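Local atomic coordinates of tudor domain-containing protein 1 (Mus musculus, PDB entry 4B9W), a protein that binds arginine-methylated Piwi proteins and takes part in the piRNA pathway that represses transposable elements during spermatogenesis. Residues E107-T111 with D112-A116; Q115-L118 with P119-L123; D46-N49 with Q50-D54; V165-A169 with N170-V174. One frame throughout, in Å; residues are numbered along the deposited sequence.

Contact 1 (E107-T111 with D112-A116)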
loop_
_atom_site.group_PDB
_atom_site.type_symbol
_atom_site.label_atom_id
_atom_site.label_comp_id
_atom_site.label_asym_id
_atom_site.label_seq_id
_atom_site.Cartn_x
_atom_site.Cartn_y
_atom_site.Cartn_z
ATOM N N GLU A 107 -9.630 0.276 5.734
ATOM C CA GLU A 107 -10.093 -0.764 6.668
ATOM C C GLU A 107 -10.555 -2.050 5.931
ATOM O O GLU A 107 -11.089 -1.994 4.829
ATOM C CB GLU A 107 -11.268 -0.248 7.522
ATOM C CG GLU A 107 -11.056 1.081 8.252
ATOM C CD GLU A 107 -9.900 1.068 9.240
ATOM O OE1 GLU A 107 -9.675 0.002 9.857
ATOM O OE2 GLU A 107 -9.231 2.133 9.411
ATOM N N GLU A 108 -10.380 -3.198 6.570
ATOM C CA GLU A 108 -10.949 -4.455 6.091
ATOM C C GLU A 108 -12.387 -4.616 6.582
ATOM O O GLU A 108 -12.633 -4.596 7.795
ATOM C CB GLU A 108 -10.131 -5.623 6.596
ATOM C CG GLU A 108 -10.671 -6.967 6.117
ATOM C CD GLU A 108 -9.761 -8.117 6.470
ATOM O OE1 GLU A 108 -8.565 -7.869 6.686
ATOM O OE2 GLU A 108 -10.243 -9.272 6.522
ATOM N N VAL A 109 -13.327 -4.769 5.641
ATOM C CA VAL A 109 -14.736 -4.966 5.963
ATOM C C VAL A 109 -15.292 -6.255 5.337
ATOM O O VAL A 109 -14.648 -6.897 4.483
ATOM C CB VAL A 109 -15.592 -3.741 5.569
ATOM C CG1 VAL A 109 -15.097 -2.489 6.288
ATOM C CG2 VAL A 109 -15.601 -3.503 4.061
ATOM N N THR A 110 -16.452 -6.668 5.838
ATOM C CA THR A 110 -17.204 -7.769 5.279
ATOM C C THR A 110 -18.214 -7.230 4.260
ATOM O O THR A 110 -18.439 -5.996 4.152
ATOM C CB THR A 110 -18.003 -8.503 6.382
ATOM O OG1 THR A 110 -18.958 -7.600 6.956
ATOM C CG2 THR A 110 -17.078 -9.053 7.472
ATOM N N THR A 111 -18.866 -8.153 3.557
ATOM C CA THR A 111 -19.842 -7.800 2.523
ATOM C C THR A 111 -21.108 -7.122 3.055
ATOM O O THR A 111 -21.730 -6.335 2.340
ATOM C CB THR A 111 -20.230 -9.018 1.674
ATOM O OG1 THR A 111 -20.471 -10.152 2.523
ATOM C CG2 THR A 111 -19.114 -9.342 0.716
ATOM N N ASP A 112 -21.482 -7.399 4.299
ATOM C CA ASP A 112 -22.587 -6.681 4.927
ATOM C C ASP A 112 -22.231 -5.243 5.293
ATOM O O ASP A 112 -23.102 -4.478 5.672
ATOM C CB ASP A 112 -23.043 -7.379 6.201
ATOM C CG ASP A 112 -23.716 -8.700 5.933
ATOM O OD1 ASP A 112 -24.091 -8.992 4.781
ATOM O OD2 ASP A 112 -23.860 -9.465 6.902
ATOM N N GLN A 113 -20.954 -4.892 5.206
ATOM C CA GLN A 113 -20.484 -3.579 5.592
ATOM C C GLN A 113 -20.216 -2.698 4.347
ATOM O O GLN A 113 -19.616 -1.625 4.442
ATOM C CB GLN A 113 -19.243 -3.731 6.477
ATOM C CG GLN A 113 -19.533 -4.333 7.842
ATOM C CD GLN A 113 -18.293 -4.554 8.714
ATOM O OE1 GLN A 113 -17.201 -4.866 8.226
ATOM N NE2 GLN A 113 -18.466 -4.399 10.022
ATOM N N LEU A 114 -20.689 -3.166 3.190
ATOM C CA LEU A 114 -20.584 -2.464 1.929
ATOM C C LEU A 114 -21.985 -2.268 1.345
ATOM O O LEU A 114 -22.825 -3.146 1.444
ATOM C CB LEU A 114 -19.761 -3.284 0.943
ATOM C CG LEU A 114 -18.281 -3.465 1.259
ATOM C CD1 LEU A 114 -17.677 -4.401 0.220
ATOM C CD2 LEU A 114 -17.590 -2.109 1.272
ATOM N N GLN A 115 -22.226 -1.098 0.776
ATOM C CA GLN A 115 -23.436 -0.823 0.026
ATOM C C GLN A 115 -23.050 -0.055 -1.237
ATOM O O GLN A 115 -22.101 0.755 -1.233
ATOM C CB GLN A 115 -24.443 -0.026 0.885
ATOM C CG GLN A 115 -24.958 -0.822 2.083
ATOM C CD GLN A 115 -26.138 -0.155 2.776
ATOM O OE1 GLN A 115 -27.041 0.361 2.115
ATOM N NE2 GLN A 115 -26.126 -0.154 4.122
ATOM N N ALA A 116 -23.767 -0.311 -2.325
ATOM C CA ALA A 116 -23.597 0.483 -3.551
ATOM C C ALA A 116 -23.774 1.983 -3.238
ATOM O O ALA A 116 -24.569 2.340 -2.374
ATOM C CB ALA A 116 -24.581 0.035 -4.629
#

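Contact 2 (Q115-L118 with P119-L123)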
loop_
_atom_site.group_PDB
_atom_site.type_symbol
_atom_site.label_atom_id
_atom_site.label_comp_id
_atom_site.label_asym_id
_atom_site.label_seq_id
_atom_site.Cartn_x
_atom_site.Cartn_y
_atom_site.Cartn_z
ATOM N N GLN A 115 -22.226 -1.098 0.776
ATOM C CA GLN A 115 -23.436 -0.823 0.026
ATOM C C GLN A 115 -23.050 -0.055 -1.237
ATOM O O GLN A 115 -22.101 0.755 -1.233
ATOM C CB GLN A 115 -24.443 -0.026 0.885
ATOM C CG GLN A 115 -24.958 -0.822 2.083
ATOM C CD GLN A 115 -26.138 -0.155 2.776
ATOM O OE1 GLN A 115 -27.041 0.361 2.115
ATOM N NE2 GLN A 115 -26.126 -0.154 4.122
ATOM N N ALA A 116 -23.767 -0.311 -2.325
ATOM C CA ALA A 116 -23.597 0.483 -3.551
ATOM C C ALA A 116 -23.774 1.983 -3.238
ATOM O O ALA A 116 -24.569 2.340 -2.374
ATOM C CB ALA A 116 -24.581 0.035 -4.629
ATOM N N ILE A 117 -22.996 2.842 -3.900
ATOM C CA ILE A 117 -23.168 4.292 -3.769
ATOM C C ILE A 117 -23.967 4.812 -4.977
ATOM O O ILE A 117 -23.985 4.175 -6.038
ATOM C CB ILE A 117 -21.818 5.028 -3.621
ATOM C CG1 ILE A 117 -22.061 6.447 -3.085
ATOM C CG2 ILE A 117 -21.037 5.033 -4.937
ATOM C CD1 ILE A 117 -20.842 7.110 -2.473
ATOM N N LEU A 118 -24.667 5.925 -4.797
ATOM C CA LEU A 118 -25.432 6.514 -5.879
ATOM C C LEU A 118 -24.760 7.801 -6.357
ATOM O O LEU A 118 -24.096 8.479 -5.576
ATOM C CB LEU A 118 -26.870 6.769 -5.426
ATOM C CG LEU A 118 -27.650 5.517 -5.022
ATOM C CD1 LEU A 118 -29.052 5.913 -4.614
ATOM C CD2 LEU A 118 -27.713 4.507 -6.163
ATOM N N PRO A 119 -24.901 8.126 -7.658
ATOM C CA PRO A 119 -24.246 9.289 -8.260
ATOM C C PRO A 119 -24.436 10.625 -7.537
ATOM O O PRO A 119 -23.575 11.507 -7.629
ATOM C CB PRO A 119 -24.890 9.357 -9.645
ATOM C CG PRO A 119 -25.205 7.941 -9.973
ATOM C CD PRO A 119 -25.582 7.298 -8.675
ATOM N N GLN A 120 -25.544 10.803 -6.833
ATOM C CA GLN A 120 -25.780 12.094 -6.194
ATOM C C GLN A 120 -24.917 12.272 -4.966
ATOM O O GLN A 120 -24.745 13.388 -4.497
ATOM C CB GLN A 120 -27.239 12.289 -5.813
ATOM C CG GLN A 120 -27.824 11.188 -4.953
ATOM C CD GLN A 120 -28.685 10.248 -5.767
ATOM O OE1 GLN A 120 -28.267 9.748 -6.833
ATOM N NE2 GLN A 120 -29.901 10.007 -5.282
ATOM N N PHE A 121 -24.409 11.165 -4.429
ATOM C CA PHE A 121 -23.461 11.211 -3.326
ATOM C C PHE A 121 -22.012 11.371 -3.776
ATOM O O PHE A 121 -21.118 11.387 -2.942
ATOM C CB PHE A 121 -23.581 9.937 -2.479
ATOM C CG PHE A 121 -24.931 9.752 -1.848
ATOM C CD1 PHE A 121 -25.490 10.754 -1.062
ATOM C CD2 PHE A 121 -25.632 8.568 -2.015
ATOM C CE1 PHE A 121 -26.725 10.577 -0.463
ATOM C CE2 PHE A 121 -26.879 8.388 -1.436
ATOM C CZ PHE A 121 -27.422 9.388 -0.646
ATOM N N LEU A 122 -21.780 11.488 -5.079
ATOM C CA LEU A 122 -20.428 11.600 -5.627
ATOM C C LEU A 122 -20.176 12.983 -6.225
ATOM O O LEU A 122 -19.159 13.207 -6.870
ATOM C CB LEU A 122 -20.187 10.531 -6.693
ATOM C CG LEU A 122 -20.126 9.055 -6.292
ATOM C CD1 LEU A 122 -20.038 8.214 -7.556
ATOM C CD2 LEU A 122 -18.940 8.765 -5.375
ATOM N N LEU A 123 -21.089 13.917 -5.995
ATOM C CA LEU A 123 -20.907 15.297 -6.486
ATOM C C LEU A 123 -19.823 16.065 -5.707
ATOM O O LEU A 123 -19.003 16.761 -6.307
ATOM C CB LEU A 123 -22.236 16.051 -6.420
ATOM C CG LEU A 123 -23.321 15.427 -7.301
ATOM C CD1 LEU A 123 -24.657 16.145 -7.116
ATOM C CD2 LEU A 123 -22.872 15.465 -8.753
#

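Contact 3 (D46-N49 with Q50-D54)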
loop_
_atom_site.group_PDB
_atom_site.type_symbol
_atom_site.label_atom_id
_atom_site.label_comp_id
_atom_site.label_asym_id
_atom_site.label_seq_id
_atom_site.Cartn_x
_atom_site.Cartn_y
_atom_site.Cartn_z
ATOM N N ASP A 46 -20.018 17.016 6.215
ATOM C CA ASP A 46 -21.027 16.687 7.258
ATOM C C ASP A 46 -22.411 16.419 6.665
ATOM O O ASP A 46 -23.084 15.454 7.028
ATOM C CB ASP A 46 -21.185 17.840 8.261
ATOM C CG ASP A 46 -20.043 17.936 9.251
ATOM O OD1 ASP A 46 -19.369 16.915 9.520
ATOM O OD2 ASP A 46 -19.829 19.055 9.787
ATOM N N ASP A 47 -22.845 17.277 5.751
ATOM C CA ASP A 47 -24.176 17.109 5.161
ATOM C C ASP A 47 -24.304 15.823 4.332
ATOM O O ASP A 47 -25.319 15.121 4.418
ATOM C CB ASP A 47 -24.548 18.337 4.332
ATOM C CG ASP A 47 -24.789 19.574 5.199
ATOM O OD1 ASP A 47 -25.357 19.431 6.311
ATOM O OD2 ASP A 47 -24.403 20.682 4.776
ATOM N N LEU A 48 -23.274 15.520 3.546
ATOM C CA LEU A 48 -23.231 14.302 2.745
ATOM C C LEU A 48 -23.275 13.068 3.637
ATOM O O LEU A 48 -24.008 12.119 3.361
ATOM C CB LEU A 48 -21.975 14.279 1.867
ATOM C CG LEU A 48 -21.694 12.970 1.115
ATOM C CD1 LEU A 48 -22.856 12.625 0.194
ATOM C CD2 LEU A 48 -20.386 13.042 0.349
ATOM N N ASN A 49 -22.472 13.086 4.699
ATOM C CA ASN A 49 -22.388 11.974 5.646
ATOM C C ASN A 49 -23.697 11.725 6.363
ATOM O O ASN A 49 -24.088 10.572 6.594
ATOM C CB ASN A 49 -21.273 12.226 6.667
ATOM C CG ASN A 49 -19.887 12.077 6.050
ATOM O OD1 ASN A 49 -19.732 11.445 4.999
ATOM N ND2 ASN A 49 -18.876 12.676 6.692
ATOM N N GLN A 50 -24.381 12.806 6.716
ATOM C CA GLN A 50 -25.721 12.694 7.249
ATOM C C GLN A 50 -26.613 12.010 6.211
ATOM O O GLN A 50 -27.333 11.069 6.524
ATOM C CB GLN A 50 -26.262 14.077 7.630
ATOM C CG GLN A 50 -27.714 14.065 8.062
ATOM C CD GLN A 50 -27.969 13.049 9.139
ATOM O OE1 GLN A 50 -27.444 13.189 10.237
ATOM N NE2 GLN A 50 -28.760 12.003 8.832
ATOM N N SER A 51 -26.542 12.460 4.967
ATOM C CA SER A 51 -27.360 11.866 3.917
ATOM C C SER A 51 -27.021 10.394 3.691
ATOM O O SER A 51 -27.900 9.613 3.348
ATOM C CB SER A 51 -27.234 12.646 2.609
ATOM O OG SER A 51 -27.883 13.901 2.716
ATOM N N LEU A 52 -25.754 10.021 3.889
ATOM C CA LEU A 52 -25.327 8.625 3.741
ATOM C C LEU A 52 -25.837 7.770 4.884
ATOM O O LEU A 52 -26.096 6.585 4.687
ATOM C CB LEU A 52 -23.788 8.490 3.682
ATOM C CG LEU A 52 -23.025 9.009 2.458
ATOM C CD1 LEU A 52 -21.582 8.494 2.468
ATOM C CD2 LEU A 52 -23.700 8.638 1.146
ATOM N N ALA A 53 -25.923 8.345 6.087
ATOM C CA ALA A 53 -26.477 7.614 7.233
ATOM C C ALA A 53 -27.936 7.241 6.973
ATOM O O ALA A 53 -28.356 6.126 7.238
ATOM C CB ALA A 53 -26.379 8.436 8.514
ATOM N N ASP A 54 -28.707 8.186 6.472
ATOM C CA ASP A 54 -30.134 7.951 6.196
ATOM C C ASP A 54 -30.288 6.910 5.096
ATOM O O ASP A 54 -31.011 5.940 5.251
ATOM C CB ASP A 54 -30.822 9.267 5.811
ATOM C CG ASP A 54 -30.720 10.325 6.902
ATOM O OD1 ASP A 54 -30.395 9.989 8.054
ATOM O OD2 ASP A 54 -30.953 11.510 6.614
#

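Contact 4 (V165-A169 with N170-V174)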
loop_
_atom_site.group_PDB
_atom_site.type_symbol
_atom_site.label_atom_id
_atom_site.label_comp_id
_atom_site.label_asym_id
_atom_site.label_seq_id
_atom_site.Cartn_x
_atom_site.Cartn_y
_atom_site.Cartn_z
ATOM N N VAL A 165 2.846 23.332 -2.753
ATOM C CA VAL A 165 4.078 23.631 -3.517
ATOM C C VAL A 165 4.163 22.793 -4.795
ATOM O O VAL A 165 4.604 23.283 -5.839
ATOM C CB VAL A 165 5.352 23.402 -2.648
ATOM C CG1 VAL A 165 6.645 23.587 -3.447
ATOM C CG2 VAL A 165 5.340 24.331 -1.439
ATOM N N GLU A 166 3.767 21.523 -4.698
ATOM C CA GLU A 166 3.756 20.653 -5.870
ATOM C C GLU A 166 2.502 19.776 -5.871
ATOM O O GLU A 166 2.035 19.340 -4.802
ATOM C CB GLU A 166 5.054 19.826 -5.970
ATOM C CG GLU A 166 5.027 18.505 -5.252
ATOM C CD GLU A 166 6.414 17.902 -5.069
ATOM O OE1 GLU A 166 7.226 17.957 -6.030
ATOM O OE2 GLU A 166 6.683 17.355 -3.961
ATOM N N ILE A 167 1.964 19.556 -7.073
ATOM C CA ILE A 167 0.718 18.829 -7.291
ATOM C C ILE A 167 1.088 17.639 -8.138
ATOM O O ILE A 167 1.685 17.807 -9.195
ATOM C CB ILE A 167 -0.330 19.675 -8.071
ATOM C CG1 ILE A 167 -0.451 21.101 -7.500
ATOM C CG2 ILE A 167 -1.698 18.983 -8.087
ATOM C CD1 ILE A 167 -1.698 21.846 -7.968
ATOM N N THR A 168 0.782 16.437 -7.673
ATOM C CA THR A 168 0.927 15.241 -8.506
ATOM C C THR A 168 -0.446 14.568 -8.667
ATOM O O THR A 168 -1.419 14.989 -8.028
ATOM C CB THR A 168 2.018 14.285 -7.962
ATOM O OG1 THR A 168 1.488 13.453 -6.930
ATOM C CG2 THR A 168 3.209 15.085 -7.422
ATOM N N ALA A 169 -0.545 13.567 -9.551
ATOM C CA ALA A 169 -1.820 12.854 -9.774
ATOM C C ALA A 169 -2.346 12.248 -8.468
ATOM O O ALA A 169 -3.525 12.403 -8.138
ATOM C CB ALA A 169 -1.664 11.767 -10.827
ATOM N N ASN A 170 -1.455 11.593 -7.719
ATOM C CA ASN A 170 -1.832 10.895 -6.477
ATOM C C ASN A 170 -1.907 11.762 -5.182
ATOM O O ASN A 170 -2.262 11.243 -4.121
ATOM C CB ASN A 170 -0.915 9.663 -6.271
ATOM C CG ASN A 170 0.462 10.024 -5.732
ATOM O OD1 ASN A 170 0.627 10.986 -4.981
ATOM N ND2 ASN A 170 1.457 9.228 -6.091
ATOM N N GLY A 171 -1.571 13.054 -5.255
ATOM C CA GLY A 171 -1.604 13.926 -4.061
ATOM C C GLY A 171 -0.860 15.244 -4.180
ATOM O O GLY A 171 -0.594 15.694 -5.280
ATOM N N VAL A 172 -0.538 15.865 -3.041
ATOM C CA VAL A 172 0.145 17.156 -3.008
ATOM C C VAL A 172 1.291 17.257 -1.971
ATOM O O VAL A 172 1.156 16.822 -0.820
ATOM C CB VAL A 172 -0.865 18.324 -2.785
ATOM C CG1 VAL A 172 -2.013 18.260 -3.783
ATOM C CG2 VAL A 172 -1.415 18.340 -1.373
ATOM N N GLY A 173 2.418 17.835 -2.402
ATOM C CA GLY A 173 3.527 18.184 -1.517
ATOM C C GLY A 173 3.272 19.575 -0.944
ATOM O O GLY A 173 3.036 20.524 -1.691
ATOM N N VAL A 174 3.303 19.700 0.376
ATOM C CA VAL A 174 2.942 20.953 1.046
ATOM C C VAL A 174 4.015 21.416 2.009
ATOM O O VAL A 174 4.814 20.618 2.515
ATOM C CB VAL A 174 1.632 20.824 1.865
ATOM C CG1 VAL A 174 0.451 20.533 0.950
ATOM C CG2 VAL A 174 1.783 19.746 2.942
#

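Contact 1 (E107-T111 with D112-A116)
Q113 folds back over the chain that precedes it and meets V109 and T110 with CB, CG and OE1. Its CG stands beside the backbone N, anti to the carbonyl carbon (chi1 -69°), and the extended chain beyond runs back toward strand 106-109. CB lies 3.3 Å from T110 O, and CG sits 3.4 Å from T110 OG1. At the tip, OE1 accepts from T110 N at 3.1 Å in a nearly straight bond (166°), the donor tilted 26° from the plane of the amide carbonyl. The same oxygen comes within 3.3 Å of V109 CB, in the last residue of strand 106-109. An alanine here would remove the amide and probably leave T110 N without this acceptor, opening a gap beside V109. The backbone adds its own bonds to the turn: Q113 N reaches T110 O at 2.9 Å from above the carbonyl plane, and a weak bond of 3.4 Å joins L114 N to T111 O. V109 CG2 packs on L114 CD2 at 3.7 Å; L114 also rests on V96 and V98 of the adjacent strand 96-100 and on C72 and A74 of strand 71-76. T111 and D112 form a single 3-10 turn joining strands 106-109 and 114-116, the outermost strands of the five-stranded antiparallel sheet, as between the last two strands of SH3-like barrels such as the Tudor fold.

Contact 2 (Q115-L118 with P119-L123)
I117 extends its side chain toward the turn that follows, touching F121 and L122. With CG1 anti to the backbone N (chi1 -164°) and the chain continuing extended, the isoleucine spans both partners: CG1 is 3.9 Å from F121 CB, and CD1 is 3.8 Å from L122 CD2. On its other sides I117 meets P71, C73 and R84, which places it in the interior next to strands 71-76 and 81-90. L118 follows, and its carbonyl starts the 3-10 segment 119-121. L118 O accepts from F121 N at 2.9 Å, bent to 147° at the hydrogen, and the donor stands above the carbonyl plane. A second turn bond, L122 N to P119 O at 3.1 Å, carries the winding one residue further. The L118 side chain has a more open setting: CB touches P119 CD at 3.5 Å, approaches Q120 OE1 to 3.6 Å and stands 4.1 Å from F121 CD2. Y55 of helix 41-57 also reaches L118, and its ring meets that of F121 with the planes at about 50°. F121 O is taken up by R84 NH1. One backbone hydrogen bond thus crosses between the segments and a second lies within the turn; the side-chain contacts between the two segments are mostly apolar, so burial of I117 and L122 probably contributes to holding the turn, with the R84 bond to F121 O as a polar addition.

Contact 3 (D46-N49 with Q50-D54)
Q50, S51, L52 and A53 each donate their backbone N to the oxygen four residues earlier, on D46, D47, L48 and N49, the pattern of a regular alpha helix. Among these bonds L52 N to L48 O measures 2.8 Å, and its donor lies in the carbonyl plane. D47 O takes a second partner: S51 OG, set beside its own backbone N and anti to the carbonyl carbon (chi1 -71°), turns back to it in a weak bond of 3.3 Å. L48 and L52 share one side of the helix. L52 CG lies 3.4 Å from L48 O, while L48 CD1 meets L52 CD2 at a looser 4.2 Å. On the outer side, Q50 bends at chi2 (52°) and its NE2 makes a weak bond of 3.2 Å to D54 OD2. D46, D47, Q50 and D54 are all exposed, in keeping with a helix that is polar on one side and greasy on the other. The greasy side of helix 41-57 faces the turn at F121, which L48, S51 and L52 all touch, and both leucines also reach R84 of strand 81-90; beside them N49 contacts Y83, and its ND2 forms a weak hydrogen bond to Y103 OH.

Contact 4 (V165-A169 with N170-V174)
E166 and G173 exchange backbone hydrogen bonds across an antiparallel hairpin: G173 N gives to E166 O at 2.9 Å, and E166 N returns a straight bond (172°) of 3.3 Å to G173 O. That glycine oxygen has a further donor in V165 N, 3.0 Å away and nearly in line with the C=O direction, so one acceptor serves two consecutive amides. Nearer the turn, G171 O accepts from T168 N at 2.9 Å, again nearly end-on, and T168 OG1 adds a weak bond to the same oxygen. G171 N to T168 O is likewise weak, at 3.4 Å. Two residues opposite one define a classic beta bulge, V165 and E166 against G173, and the backbone of V165 (psi -40°) leaves the extended range there. Strands 160-168 and 171-178 otherwise run antiparallel, their local axes at 168°, and join through A169 and N170. E166 lays its side chain across G173, CG 4.0 Å from G173 CA, while its OE2 is hydrogen-bonded beyond the hairpin to W132 NE1. On the opposite face I167 CG2 and V172 CG1 make a loose apolar contact of 4.4 Å, with F13 touching both side chains. V172 CA also makes a bent CA-H...O contact of 3.4 Å with E166 O. The outward backbone groups of V172 pair with Q130 and W132, continuing the sheet into the parallel strand 129-133.

In the fold
Along the chain, contact 3 comes first, then contacts 1 and 2, which share Q115 and A116 on strand 114-116, and last contact 4. Contacts 1 and 2 have centres about 15 Å apart and belong to the Tudor barrel. Helix 41-57, carrying contact 3, packs against contact 2, with F121 CG 3.4 Å from L52 CD2 and the two centres about 11 Å apart. Contact 4 lies in a separate, six-stranded mixed sheet, its centre about 26 to 30 Å from the rest and on the side of the chain's centre opposite contacts 1 and 3. This division fits an extended Tudor domain, in which a Tudor barrel and a staphylococcal-nuclease-like part form one unit.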